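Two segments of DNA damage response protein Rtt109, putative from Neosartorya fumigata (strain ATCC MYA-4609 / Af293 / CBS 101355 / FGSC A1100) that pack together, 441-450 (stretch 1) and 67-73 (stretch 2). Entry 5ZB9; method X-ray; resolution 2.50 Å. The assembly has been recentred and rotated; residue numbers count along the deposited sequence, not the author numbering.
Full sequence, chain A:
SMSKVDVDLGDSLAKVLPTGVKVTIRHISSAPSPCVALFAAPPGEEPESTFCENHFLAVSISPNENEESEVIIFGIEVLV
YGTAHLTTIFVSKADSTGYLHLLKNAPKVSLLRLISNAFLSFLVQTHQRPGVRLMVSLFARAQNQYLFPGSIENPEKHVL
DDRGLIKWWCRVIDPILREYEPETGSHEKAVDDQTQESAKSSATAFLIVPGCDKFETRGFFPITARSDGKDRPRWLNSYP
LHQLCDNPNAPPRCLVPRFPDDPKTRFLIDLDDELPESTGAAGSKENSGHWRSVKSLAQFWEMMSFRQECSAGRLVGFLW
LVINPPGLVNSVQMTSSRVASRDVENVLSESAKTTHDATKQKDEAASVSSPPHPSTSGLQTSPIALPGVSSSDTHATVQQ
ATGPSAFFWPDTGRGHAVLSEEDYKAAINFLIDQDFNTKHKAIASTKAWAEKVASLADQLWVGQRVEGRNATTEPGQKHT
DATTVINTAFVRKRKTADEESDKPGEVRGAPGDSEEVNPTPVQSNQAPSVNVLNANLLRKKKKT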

# COMPACT_ATOMS: atom_id res chain seq x y z
N LYS A 441 23.98 -17.23 -6.64
CA LYS A 441 23.25 -16.62 -7.75
C LYS A 441 22.56 -15.32 -7.32
O LYS A 441 22.50 -14.36 -8.09
CB LYS A 441 22.23 -17.60 -8.32
CG LYS A 441 22.85 -18.91 -8.81
CD LYS A 441 21.80 -19.93 -9.22
CE LYS A 441 21.91 -20.26 -10.70
NZ LYS A 441 21.84 -19.04 -11.55
N ALA A 442 22.05 -15.30 -6.09
CA ALA A 442 21.37 -14.11 -5.57
C ALA A 442 22.36 -12.97 -5.33
O ALA A 442 22.07 -11.81 -5.63
CB ALA A 442 20.63 -14.45 -4.28
N ILE A 443 23.53 -13.31 -4.79
CA ILE A 443 24.59 -12.32 -4.60
C ILE A 443 25.00 -11.71 -5.94
O ILE A 443 25.26 -10.52 -6.03
CB ILE A 443 25.81 -12.94 -3.91
CG1 ILE A 443 25.49 -13.20 -2.44
CG2 ILE A 443 27.01 -12.03 -4.02
CD1 ILE A 443 26.61 -13.88 -1.68
N ALA A 444 25.03 -12.54 -6.98
CA ALA A 444 25.37 -12.07 -8.31
C ALA A 444 24.26 -11.20 -8.89
O ALA A 444 24.52 -10.19 -9.54
CB ALA A 444 25.66 -13.25 -9.23
N SER A 445 23.02 -11.61 -8.65
CA SER A 445 21.87 -10.86 -9.14
C SER A 445 21.82 -9.48 -8.50
O SER A 445 21.50 -8.49 -9.16
CB SER A 445 20.58 -11.63 -8.87
OG SER A 445 20.53 -12.83 -9.62
N THR A 446 22.16 -9.43 -7.21
CA THR A 446 22.18 -8.18 -6.45
C THR A 446 23.19 -7.18 -7.01
O THR A 446 22.84 -6.04 -7.32
CB THR A 446 22.50 -8.45 -4.97
OG1 THR A 446 21.44 -9.21 -4.38
CG2 THR A 446 22.64 -7.14 -4.21
N LYS A 447 24.45 -7.61 -7.15
CA LYS A 447 25.48 -6.78 -7.75
C LYS A 447 25.07 -6.29 -9.13
O LYS A 447 25.30 -5.13 -9.50
CB LYS A 447 26.80 -7.54 -7.84
CG LYS A 447 27.89 -6.81 -8.60
CD LYS A 447 29.22 -7.51 -8.45
CE LYS A 447 30.33 -6.77 -9.16
NZ LYS A 447 31.66 -7.39 -8.88
N ALA A 448 24.44 -7.17 -9.90
CA ALA A 448 24.02 -6.83 -11.25
C ALA A 448 22.93 -5.76 -11.26
O ALA A 448 23.02 -4.80 -12.02
CB ALA A 448 23.54 -8.09 -11.98
N TRP A 449 21.91 -5.93 -10.42
CA TRP A 449 20.82 -4.96 -10.37
C TRP A 449 21.31 -3.61 -9.84
O TRP A 449 20.87 -2.55 -10.31
CB TRP A 449 19.67 -5.49 -9.50
CG TRP A 449 18.49 -4.54 -9.45
CD1 TRP A 449 17.55 -4.33 -10.42
CD2 TRP A 449 18.14 -3.66 -8.37
NE1 TRP A 449 16.65 -3.38 -10.01
CE2 TRP A 449 16.98 -2.96 -8.75
CE3 TRP A 449 18.70 -3.41 -7.11
CZ2 TRP A 449 16.37 -2.01 -7.93
CZ3 TRP A 449 18.09 -2.46 -6.29
CH2 TRP A 449 16.94 -1.78 -6.70
N ALA A 450 22.22 -3.64 -8.86
CA ALA A 450 22.74 -2.42 -8.26
C ALA A 450 23.47 -1.58 -9.29
O ALA A 450 23.36 -0.35 -9.31
CB ALA A 450 23.66 -2.75 -7.09
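Stretch 2, residues 67-73: EESEVII

The strand of stretch 2 crosses the helix nearly at right angles, in a mixed polar and apolar contact pinned by one hydrogen bond from its backbone to Thr446. Stretch 1 is helical throughout. Stretch 2 runs as loop from Glu67 to Glu70 and becomes a strand at Val71. The angle between the helix and strand directions is 94°, and their axes approach to 6.9 Å. The closest CA atoms are those of Ile443 and Val71, 4.7 Å apart.

Thr446 points toward stretch 2 and has the largest covered area; it touches Glu70, Val71 and Ile72. Ile72 N donates to Thr446 OG1 at 2.9 Å, and Thr446 OG1 in turn donates to Ala442 O at 3.0 Å. The hydroxyl thus links the strand to the helix backbone. Glu70 O lies 3.4 Å from Thr446 CB and makes a CA-H...O contact with Ile443 CA at 3.6 Å. Water 1 bridges the backbones: it accepts from Glu70 N at 2.7 Å and donates to Ile443 O at 3.2 Å.

Apolar side chains add to the contact. Val71 CG2 is 3.8 Å from Ala442 CB, and Val71 CB is 3.9 Å from Ile443 CG1. Ile72 CD1 meets Trp449 CE3 obliquely at 4.0 Å. Lys447 and Glu68 are both exposed; extended Lys447 reaches poorly ordered Glu68, forming a salt bridge between Lys447 NZ and Glu68 OE1 at 3.5 Å.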

# COMPACT_ATOMS: atom_id res chain seq x y z
N GLU A 67 33.36 -6.07 2.07
CA GLU A 67 33.34 -6.80 0.81
C GLU A 67 32.20 -6.26 -0.03
O GLU A 67 31.13 -5.93 0.49
CB GLU A 67 33.16 -8.30 1.03
CG GLU A 67 34.37 -9.00 1.64
CD GLU A 67 34.15 -10.49 1.78
OE1 GLU A 67 33.09 -10.99 1.33
OE2 GLU A 67 35.04 -11.17 2.35
N GLU A 68 32.42 -6.17 -1.34
CA GLU A 68 31.42 -5.65 -2.26
C GLU A 68 30.16 -6.51 -2.23
O GLU A 68 29.09 -6.09 -2.69
CB GLU A 68 31.98 -5.59 -3.68
CG GLU A 68 31.23 -4.67 -4.62
CD GLU A 68 31.89 -4.58 -5.99
OE1 GLU A 68 32.85 -5.34 -6.25
OE2 GLU A 68 31.45 -3.73 -6.81
N SER A 69 30.29 -7.71 -1.67
CA SER A 69 29.22 -8.70 -1.63
C SER A 69 27.97 -8.20 -0.91
O SER A 69 27.96 -8.01 0.31
CB SER A 69 29.72 -9.98 -0.96
OG SER A 69 30.17 -9.73 0.36
N GLU A 70 26.91 -7.96 -1.68
CA GLU A 70 25.60 -7.68 -1.13
C GLU A 70 24.63 -8.77 -1.55
O GLU A 70 24.75 -9.32 -2.64
CB GLU A 70 25.08 -6.32 -1.60
CG GLU A 70 25.77 -5.11 -0.99
CD GLU A 70 25.17 -3.81 -1.49
OE1 GLU A 70 23.95 -3.77 -1.75
OE2 GLU A 70 25.93 -2.82 -1.65
N VAL A 71 23.65 -9.08 -0.71
CA VAL A 71 22.50 -9.83 -1.19
C VAL A 71 21.19 -9.17 -0.77
O VAL A 71 20.98 -8.83 0.40
CB VAL A 71 22.53 -11.31 -0.73
CG1 VAL A 71 22.46 -11.44 0.79
CG2 VAL A 71 21.42 -12.09 -1.40
N ILE A 72 20.32 -8.94 -1.74
CA ILE A 72 19.01 -8.38 -1.48
C ILE A 72 18.19 -9.31 -0.59
O ILE A 72 18.09 -10.51 -0.86
CB ILE A 72 18.25 -8.12 -2.79
CG1 ILE A 72 18.86 -6.93 -3.53
CG2 ILE A 72 16.77 -7.88 -2.53
CD1 ILE A 72 18.27 -6.71 -4.90
N ILE A 73 17.59 -8.77 0.46
CA ILE A 73 16.76 -9.57 1.35
C ILE A 73 15.28 -9.22 1.26
O ILE A 73 14.43 -9.99 1.70
CB ILE A 73 17.20 -9.44 2.81
CG1 ILE A 73 17.07 -7.99 3.27
CG2 ILE A 73 18.62 -9.95 2.98
CD1 ILE A 73 17.03 -7.83 4.76
O HOH W 1 26.90 -8.37 -4.33